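Local structure of 3,4-dihydroxybenzoate decarboxylase (Enterobacter cloacae, 5NY5) at residues Gly68-Val73 with His314-Thr319; Ile23-Pro28 with Met58-Val63; Lys363-Leu368 with Asn397-Asp402. The protein catalyses the decarboxylation of 3,4-dihydroxybenzoate, and the reverse para-carboxylation of catechols, as a UbiD-family enzyme dependent on prenylated flavin. All blocks are in the same frame, centred on the assembly; numbering follows the deposited sequence.

Interaction 1 (Gly68-Val73 with His314-Thr319); sequences GSRILV and HAILQT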
loop_
_atom_site.group_PDB
_atom_site.type_symbol
_atom_site.label_atom_id
_atom_site.label_comp_id
_atom_site.label_asym_id
_atom_site.label_seq_id
_atom_site.Cartn_x
_atom_site.Cartn_y
_atom_site.Cartn_z
ATOM N N GLY A 68 36.681 -2.435 52.619
ATOM C CA GLY A 68 37.631 -3.226 51.871
ATOM C C GLY A 68 37.167 -3.652 50.498
ATOM O O GLY A 68 37.973 -4.195 49.732
ATOM N N SER A 69 35.899 -3.440 50.161
ATOM C CA SER A 69 35.406 -3.697 48.817
ATOM C C SER A 69 35.446 -2.419 47.994
ATOM O O SER A 69 35.341 -1.310 48.523
ATOM C CB SER A 69 33.979 -4.248 48.849
ATOM O OG SER A 69 33.960 -5.612 49.225
ATOM N N ARG A 70 35.615 -2.587 46.686
ATOM C CA ARG A 70 35.555 -1.474 45.749
ATOM C C ARG A 70 34.943 -1.978 44.451
ATOM O O ARG A 70 35.392 -2.988 43.902
ATOM C CB ARG A 70 36.943 -0.865 45.513
ATOM C CG ARG A 70 38.056 -1.873 45.283
ATOM C CD ARG A 70 39.377 -1.175 45.009
ATOM N NE ARG A 70 40.454 -2.128 44.761
ATOM C CZ ARG A 70 41.690 -1.788 44.413
ATOM N NH1 ARG A 70 42.015 -0.512 44.269
ATOM N NH2 ARG A 70 42.601 -2.726 44.207
ATOM N N ILE A 71 33.917 -1.278 43.974
ATOM C CA ILE A 71 33.090 -1.731 42.861
ATOM C C ILE A 71 33.373 -0.871 41.639
ATOM O O ILE A 71 33.456 0.358 41.732
ATOM C CB ILE A 71 31.597 -1.694 43.233
ATOM C CG1 ILE A 71 31.346 -2.601 44.438
ATOM C CG2 ILE A 71 30.738 -2.117 42.054
ATOM C CD1 ILE A 71 29.909 -2.666 44.876
ATOM N N LEU A 72 33.504 -1.525 40.489
ATOM C CA LEU A 72 33.913 -0.886 39.248
ATOM C C LEU A 72 32.813 -1.020 38.203
ATOM O O LEU A 72 32.318 -2.124 37.959
ATOM C CB LEU A 72 35.198 -1.520 38.737
ATOM C CG LEU A 72 35.800 -0.910 37.487
ATOM C CD1 LEU A 72 36.122 0.547 37.748
ATOM C CD2 LEU A 72 37.039 -1.694 37.128
ATOM N N VAL A 73 32.441 0.099 37.581
ATOM C CA VAL A 73 31.412 0.116 36.549
ATOM C C VAL A 73 31.839 1.045 35.423
ATOM O O VAL A 73 32.583 2.007 35.631
ATOM C CB VAL A 73 30.034 0.558 37.094
ATOM C CG1 VAL A 73 29.503 -0.435 38.108
ATOM C CG2 VAL A 73 30.124 1.947 37.695
ATOM N N HIS A 314 42.639 -7.176 47.760
ATOM C CA HIS A 314 41.828 -5.987 47.507
ATOM C C HIS A 314 41.147 -6.086 46.139
ATOM O O HIS A 314 41.279 -5.217 45.275
ATOM C CB HIS A 314 42.674 -4.716 47.625
ATOM C CG HIS A 314 41.877 -3.488 47.928
ATOM N ND1 HIS A 314 42.336 -2.218 47.655
ATOM C CD2 HIS A 314 40.655 -3.334 48.488
ATOM C CE1 HIS A 314 41.428 -1.334 48.028
ATOM N NE2 HIS A 314 40.399 -1.986 48.538
ATOM N N ALA A 315 40.404 -7.175 45.963
ATOM C CA ALA A 315 39.848 -7.514 44.661
ATOM C C ALA A 315 38.823 -6.482 44.211
ATOM O O ALA A 315 37.942 -6.083 44.978
ATOM C CB ALA A 315 39.209 -8.898 44.703
ATOM N N ILE A 316 38.943 -6.057 42.960
ATOM C CA ILE A 316 37.989 -5.135 42.362
ATOM C C ILE A 316 36.801 -5.929 41.840
ATOM O O ILE A 316 36.972 -6.925 41.128
ATOM C CB ILE A 316 38.651 -4.327 41.236
ATOM C CG1 ILE A 316 39.814 -3.499 41.784
ATOM C CG2 ILE A 316 37.633 -3.443 40.546
ATOM C CD1 ILE A 316 40.675 -2.883 40.708
ATOM N N LEU A 317 35.595 -5.499 42.196
ATOM C CA LEU A 317 34.373 -6.093 41.662
ATOM C C LEU A 317 33.930 -5.277 40.453
ATOM O O LEU A 317 33.541 -4.114 40.591
ATOM C CB LEU A 317 33.281 -6.142 42.727
ATOM C CG LEU A 317 31.964 -6.785 42.291
ATOM C CD1 LEU A 317 32.220 -8.145 41.671
ATOM C CD2 LEU A 317 31.010 -6.911 43.465
ATOM N N GLN A 318 34.000 -5.878 39.270
ATOM C CA GLN A 318 33.622 -5.218 38.027
ATOM C C GLN A 318 32.247 -5.690 37.576
ATOM O O GLN A 318 31.967 -6.892 37.571
ATOM C CB GLN A 318 34.649 -5.485 36.925
ATOM C CG GLN A 318 34.294 -4.861 35.589
ATOM C CD GLN A 318 35.349 -5.100 34.530
ATOM O OE1 GLN A 318 36.217 -5.956 34.684
ATOM N NE2 GLN A 318 35.281 -4.338 33.447
ATOM N N THR A 319 31.396 -4.741 37.201
ATOM C CA THR A 319 30.087 -5.029 36.633
ATOM C C THR A 319 29.710 -3.866 35.722
ATOM O O THR A 319 30.545 -3.014 35.402
ATOM C CB THR A 319 29.054 -5.278 37.740
ATOM O OG1 THR A 319 27.820 -5.715 37.158
ATOM C CG2 THR A 319 28.813 -4.013 38.546
HETATM O O HOH W 1 38.567 -0.379 49.260
#
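Arg70 lays its guanidinium flat on the imidazole of His314, the two planes 10° apart and their centres separated by 3.8 Å. Against the opposite face of the guanidinium rests Ile316, whose CG1 comes to 3.3 Å from Arg70 NE, so the group is sandwiched between a ring and an aliphatic branch. The same guanidinium grips one backbone oxygen side-on: NE and NH2 both donate to His314 O, at 3.2 and 3.0 Å, and that oxygen lies close to the guanidinium plane. The extended run of the Arg70 chain from CG (chi2 178°, chi3 -179°) carries NE to this carbonyl. Farther along, strands 70-73 and 316-319 pair in parallel. Leu317 N donates to Arg70 O, Leu72 N to Leu317 O at 2.6 Å, and Thr319 N to Leu72 O. On the face carrying Leu72 and Ile316, CB of the former meets CG2 of the latter at 3.6 Å, and Leu8 of helix 8-16 packs on both. Glu262 accepts from Ile316 N. The two bonds from Arg70 to His314 O hold the loop entering strand 316-319, tying the Rift-related part of the chain to the N-terminal sheet; the nearby cation would probably disfavour protonation of His314.

Interaction 2 (Ile23-Pro28 with Met58-Val63); sequences IETDHP and MMFNSV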
loop_
_atom_site.group_PDB
_atom_site.type_symbol
_atom_site.label_atom_id
_atom_site.label_comp_id
_atom_site.label_asym_id
_atom_site.label_seq_id
_atom_site.Cartn_x
_atom_site.Cartn_y
_atom_site.Cartn_z
ATOM N N ILE A 23 37.533 7.856 37.037
ATOM C CA ILE A 23 37.472 8.602 38.285
ATOM C C ILE A 23 37.269 7.615 39.424
ATOM O O ILE A 23 36.883 6.464 39.221
ATOM C CB ILE A 23 36.344 9.659 38.307
ATOM C CG1 ILE A 23 34.976 8.977 38.302
ATOM C CG2 ILE A 23 36.476 10.627 37.142
ATOM C CD1 ILE A 23 33.828 9.924 38.556
ATOM N N GLU A 24 37.539 8.085 40.637
ATOM C CA GLU A 24 37.238 7.347 41.851
ATOM C C GLU A 24 36.452 8.250 42.788
ATOM O O GLU A 24 36.459 9.475 42.654
ATOM C CB GLU A 24 38.505 6.850 42.557
ATOM C CG GLU A 24 39.328 5.861 41.764
ATOM C CD GLU A 24 40.535 5.363 42.537
ATOM O OE1 GLU A 24 40.751 5.839 43.670
ATOM O OE2 GLU A 24 41.266 4.496 42.013
ATOM N N THR A 25 35.773 7.629 43.746
ATOM C CA THR A 25 35.076 8.371 44.784
ATOM C C THR A 25 35.209 7.631 46.105
ATOM O O THR A 25 35.141 6.401 46.148
ATOM C CB THR A 25 33.593 8.575 44.451
ATOM O OG1 THR A 25 32.937 9.203 45.560
ATOM C CG2 THR A 25 32.916 7.248 44.153
ATOM N N ASP A 26 35.420 8.390 47.175
ATOM C CA ASP A 26 35.424 7.845 48.521
ATOM C C ASP A 26 34.118 8.108 49.250
ATOM O O ASP A 26 33.986 7.728 50.417
ATOM C CB ASP A 26 36.595 8.417 49.322
ATOM C CG ASP A 26 37.927 8.198 48.636
ATOM O OD1 ASP A 26 38.362 7.032 48.543
ATOM O OD2 ASP A 26 38.540 9.192 48.195
ATOM N N HIS A 27 33.160 8.745 48.595
ATOM C CA HIS A 27 31.859 8.959 49.207
ATOM C C HIS A 27 31.144 7.621 49.341
ATOM O O HIS A 27 31.102 6.849 48.378
ATOM C CB HIS A 27 31.030 9.928 48.371
ATOM C CG HIS A 27 29.929 10.593 49.135
ATOM N ND1 HIS A 27 28.598 10.320 48.911
ATOM C CD2 HIS A 27 29.964 11.518 50.122
ATOM C CE1 HIS A 27 27.859 11.049 49.728
ATOM N NE2 HIS A 27 28.663 11.786 50.473
ATOM N N PRO A 28 30.600 7.299 50.512
ATOM C CA PRO A 28 29.929 6.006 50.679
ATOM C C PRO A 28 28.747 5.883 49.735
ATOM O O PRO A 28 28.009 6.842 49.505
ATOM C CB PRO A 28 29.480 6.023 52.145
ATOM C CG PRO A 28 30.333 7.051 52.798
ATOM C CD PRO A 28 30.607 8.084 51.756
HETATM N N MSE A 58 34.057 4.286 36.456
HETATM C CA MSE A 58 33.993 4.755 37.830
HETATM C C MSE A 58 34.290 3.679 38.860
HETATM O O MSE A 58 33.768 2.570 38.790
HETATM C CB MSE A 58 32.620 5.360 38.103
HETATM C CG MSE A 58 32.546 6.188 39.363
HETATM SE SE MSE A 58 30.982 7.339 39.337
HETATM C CE MSE A 58 31.243 8.243 41.043
HETATM N N MSE A 59 35.136 4.031 39.822
HETATM C CA MSE A 59 35.464 3.152 40.932
HETATM C C MSE A 59 34.870 3.691 42.224
HETATM O O MSE A 59 35.159 4.813 42.630
HETATM C CB MSE A 59 36.979 3.007 41.076
HETATM C CG MSE A 59 37.406 2.115 42.227
HETATM SE SE MSE A 59 37.264 0.222 41.802
HETATM C CE MSE A 59 38.695 0.131 40.487
ATOM N N PHE A 60 34.035 2.888 42.869
ATOM C CA PHE A 60 33.433 3.249 44.148
ATOM C C PHE A 60 34.234 2.555 45.243
ATOM O O PHE A 60 34.071 1.357 45.481
ATOM C CB PHE A 60 31.960 2.857 44.182
ATOM C CG PHE A 60 31.100 3.655 43.241
ATOM C CD1 PHE A 60 30.343 4.717 43.708
ATOM C CD2 PHE A 60 31.056 3.350 41.889
ATOM C CE1 PHE A 60 29.551 5.454 42.846
ATOM C CE2 PHE A 60 30.265 4.085 41.022
ATOM C CZ PHE A 60 29.511 5.137 41.503
ATOM N N ASN A 61 35.109 3.317 45.905
ATOM C CA ASN A 61 36.008 2.762 46.912
ATOM C C ASN A 61 35.339 2.563 48.264
ATOM O O ASN A 61 35.848 1.789 49.082
ATOM C CB ASN A 61 37.231 3.666 47.083
ATOM C CG ASN A 61 38.207 3.552 45.930
ATOM O OD1 ASN A 61 38.397 2.474 45.368
ATOM N ND2 ASN A 61 38.836 4.666 45.573
ATOM N N SER A 62 34.225 3.240 48.523
ATOM C CA SER A 62 33.527 3.157 49.801
ATOM C C SER A 62 32.152 2.547 49.565
ATOM O O SER A 62 31.249 3.217 49.052
ATOM C CB SER A 62 33.415 4.534 50.452
ATOM O OG SER A 62 32.661 4.470 51.647
ATOM N N VAL A 63 31.994 1.283 49.942
ATOM C CA VAL A 63 30.747 0.549 49.778
ATOM C C VAL A 63 30.124 0.381 51.155
ATOM O O VAL A 63 30.758 -0.161 52.067
ATOM C CB VAL A 63 30.978 -0.812 49.106
ATOM C CG1 VAL A 63 29.656 -1.515 48.861
ATOM C CG2 VAL A 63 31.747 -0.637 47.808
HETATM O O HOH W 2 32.195 4.796 46.918
#
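Strands 22-25 and 57-60 are the two parallel strands of a beta-alpha-beta unit whose crossover is helix 34-42, and Ile23, Glu24 and Thr25 pair in it with Met58, Met59 and Phe60. Three backbone bonds, each 3.1 Å long, fix this register: Met59 N to Ile23 O, Thr25 N to Met59 O, and Asn61 N to Thr25 O. On the face of Ile23, Thr25, Met58 and Phe60, the extended chain of Met58, a selenomethionine, runs past Ile23 to bring its CE 3.7 Å from Thr25 CG2. Thr25 CG2 also lies 3.6 Å from Phe60 CD1. Thr25 OG1, anti to the backbone N (chi1 175°), accepts from His27 N and closes an ST turn. On the other face Asn61 ND2 donates to Glu24 OE1 at 2.9 Å, the carboxylate and amide planes standing 90° apart, with the donor above the carboxylate plane. Past the strands, a water lies between His27 O and Ser62 N, accepting from the latter at 3.0 Å. Trp486 of the second subunit packs edge-to-face on the His27 ring and touches Thr25 and Met58. While Met58 and Phe60 pack on helix 34-42, Glu24 stands beside the apolar Met59 with both carboxylate oxygens engaged by neutral groups, OE1 by the Asn61 amide and OE2 by Tyr22 OH.

Interaction 3 (Lys363-Leu368 with Asn397-Asp402); sequences KFLGIL and NIILVD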
loop_
_atom_site.group_PDB
_atom_site.type_symbol
_atom_site.label_atom_id
_atom_site.label_comp_id
_atom_site.label_asym_id
_atom_site.label_seq_id
_atom_site.Cartn_x
_atom_site.Cartn_y
_atom_site.Cartn_z
ATOM N N LYS A 363 22.229 -3.937 18.825
ATOM C CA LYS A 363 21.634 -5.097 18.170
ATOM C C LYS A 363 20.467 -4.756 17.253
ATOM O O LYS A 363 20.352 -5.346 16.179
ATOM C CB LYS A 363 21.178 -6.117 19.232
ATOM C CG LYS A 363 22.310 -6.685 20.078
ATOM C CD LYS A 363 21.794 -7.431 21.299
ATOM C CE LYS A 363 21.211 -8.782 20.929
ATOM N NZ LYS A 363 22.243 -9.700 20.375
ATOM N N PHE A 364 19.607 -3.816 17.637
ATOM C CA PHE A 364 18.349 -3.617 16.925
ATOM C C PHE A 364 18.455 -2.673 15.733
ATOM O O PHE A 364 17.732 -2.853 14.750
ATOM C CB PHE A 364 17.276 -3.092 17.881
ATOM C CG PHE A 364 16.806 -4.102 18.887
ATOM C CD1 PHE A 364 17.220 -5.420 18.818
ATOM C CD2 PHE A 364 15.939 -3.734 19.901
ATOM C CE1 PHE A 364 16.784 -6.350 19.744
ATOM C CE2 PHE A 364 15.498 -4.659 20.828
ATOM C CZ PHE A 364 15.920 -5.969 20.747
ATOM N N LEU A 365 19.328 -1.671 15.789
ATOM C CA LEU A 365 19.413 -0.648 14.755
ATOM C C LEU A 365 20.784 -0.681 14.101
ATOM O O LEU A 365 21.806 -0.602 14.788
ATOM C CB LEU A 365 19.133 0.741 15.336
ATOM C CG LEU A 365 19.289 1.932 14.390
ATOM C CD1 LEU A 365 18.506 1.712 13.112
ATOM C CD2 LEU A 365 18.839 3.216 15.073
ATOM N N GLY A 366 20.800 -0.790 12.777
ATOM C CA GLY A 366 22.037 -0.795 12.027
ATOM C C GLY A 366 22.143 0.360 11.055
ATOM O O GLY A 366 21.222 0.615 10.275
ATOM N N ILE A 367 23.264 1.069 11.098
ATOM C CA ILE A 367 23.528 2.199 10.218
ATOM C C ILE A 367 24.627 1.782 9.254
ATOM O O ILE A 367 25.701 1.351 9.683
ATOM C CB ILE A 367 23.941 3.451 11.012
ATOM C CG1 ILE A 367 23.116 3.573 12.294
ATOM C CG2 ILE A 367 23.809 4.696 10.156
ATOM C CD1 ILE A 367 21.639 3.763 12.069
ATOM N N LEU A 368 24.362 1.906 7.959
ATOM C CA LEU A 368 25.297 1.478 6.930
ATOM C C LEU A 368 25.721 2.673 6.094
ATOM O O LEU A 368 24.875 3.417 5.590
ATOM C CB LEU A 368 24.685 0.395 6.042
ATOM C CG LEU A 368 24.911 -1.054 6.482
ATOM C CD1 LEU A 368 24.285 -1.338 7.837
ATOM C CD2 LEU A 368 24.371 -2.014 5.435
ATOM N N ASN A 397 15.803 -2.488 12.201
ATOM C CA ASN A 397 15.766 -1.444 11.190
ATOM C C ASN A 397 17.165 -1.185 10.652
ATOM O O ASN A 397 18.164 -1.367 11.351
ATOM C CB ASN A 397 15.172 -0.150 11.748
ATOM C CG ASN A 397 13.719 -0.303 12.140
ATOM O OD1 ASN A 397 12.952 -0.980 11.459
ATOM N ND2 ASN A 397 13.335 0.318 13.245
ATOM N N ILE A 398 17.219 -0.763 9.394
ATOM C CA ILE A 398 18.456 -0.385 8.727
ATOM C C ILE A 398 18.283 1.018 8.170
ATOM O O ILE A 398 17.229 1.350 7.619
ATOM C CB ILE A 398 18.822 -1.370 7.595
ATOM C CG1 ILE A 398 19.003 -2.784 8.145
ATOM C CG2 ILE A 398 20.072 -0.911 6.866
ATOM C CD1 ILE A 398 20.125 -2.909 9.133
ATOM N N ILE A 399 19.313 1.844 8.315
ATOM C CA ILE A 399 19.368 3.147 7.673
ATOM C C ILE A 399 20.599 3.178 6.783
ATOM O O ILE A 399 21.707 2.876 7.238
ATOM C CB ILE A 399 19.393 4.291 8.703
ATOM C CG1 ILE A 399 18.093 4.295 9.505
ATOM C CG2 ILE A 399 19.581 5.621 8.006
ATOM C CD1 ILE A 399 18.047 5.317 10.602
ATOM N N LEU A 400 20.399 3.524 5.516
ATOM C CA LEU A 400 21.470 3.637 4.537
ATOM C C LEU A 400 21.798 5.106 4.310
ATOM O O LEU A 400 20.904 5.904 4.023
ATOM C CB LEU A 400 21.058 2.987 3.215
ATOM C CG LEU A 400 20.579 1.535 3.239
ATOM C CD1 LEU A 400 19.787 1.224 1.985
ATOM C CD2 LEU A 400 21.762 0.597 3.360
ATOM N N VAL A 401 23.077 5.461 4.433
ATOM C CA VAL A 401 23.543 6.820 4.192
ATOM C C VAL A 401 24.806 6.760 3.341
ATOM O O VAL A 401 25.437 5.714 3.202
ATOM C CB VAL A 401 23.811 7.593 5.499
ATOM C CG1 VAL A 401 22.547 7.716 6.320
ATOM C CG2 VAL A 401 24.893 6.903 6.300
ATOM N N ASP A 402 25.173 7.910 2.779
ATOM C CA ASP A 402 26.342 8.020 1.921
ATOM C C ASP A 402 27.596 8.311 2.744
ATOM O O ASP A 402 27.554 8.465 3.966
ATOM C CB ASP A 402 26.127 9.099 0.863
ATOM C CG ASP A 402 24.993 8.768 -0.080
ATOM O OD1 ASP A 402 25.127 7.796 -0.853
ATOM O OD2 ASP A 402 23.971 9.485 -0.053
#
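Strands 365-368 and 397-401 run parallel, their axes 4.9 Å apart at closest approach and inclined by 16°, with four backbone hydrogen bonds between them and a fifth from Asn397 N to Phe364 O just before the first strand. They belong to a beta-alpha-beta unit in the C-terminal domain, connected through helix 380-391. The ladder alternates evenly: Gly366 N donates to Asn397 O, Ile399 N to Gly366 O, Leu368 N to Ile399 O at 2.9 Å, and Val401 N to Leu368 O. On one face Ile367 and Ile399 lie side by side pointing the same way, CD1 of Ile367 being 4.1 Å from CB of Ile399; Ile413 of helix 410-419 packs on both. Leu365 joins this row, its CD1 at 4.4 Å from Ile399 CD1. The face of Ile398, Leu368 and Leu400 turns to helix 380-391, where Leu368 CB meets Leu400 CD2 at 4.0 Å. Asn397, at the start of its strand, accepts from Thr459 N of the adjoining strand with OD1, and Met417 of the second subunit packs on it. At Gly366 the absence of a side chain matters: Ile398, with chi2 at -63°, turns CD1 to 4.1 Å from Gly366 CA.

How the interactions relate
Interactions 1 and 2 belong to one mixed four-stranded sheet, ordered 22-25, 57-60, 70-73, 316-319. Their centres lie about 10 Å apart, and the central antiparallel pair joins them through probable hydrogen bonds from Phe60 N to Ile71 O and Met58 N to Val73 O, both 2.8 Å. The fourth strand arrives from far along the chain, so the Rift-related region completes a sheet begun by the N-terminal region. Interaction 3 lies in a separate five-stranded sheet, across the chain's centre, with its centre about 36 Å from that of interaction 1 and about 38 Å from that of interaction 2. Along the chain interaction 2 closes first, then interaction 1, then interaction 3. Interactions 2 and 3 both touch the second subunit, so both sheets take part in assembly.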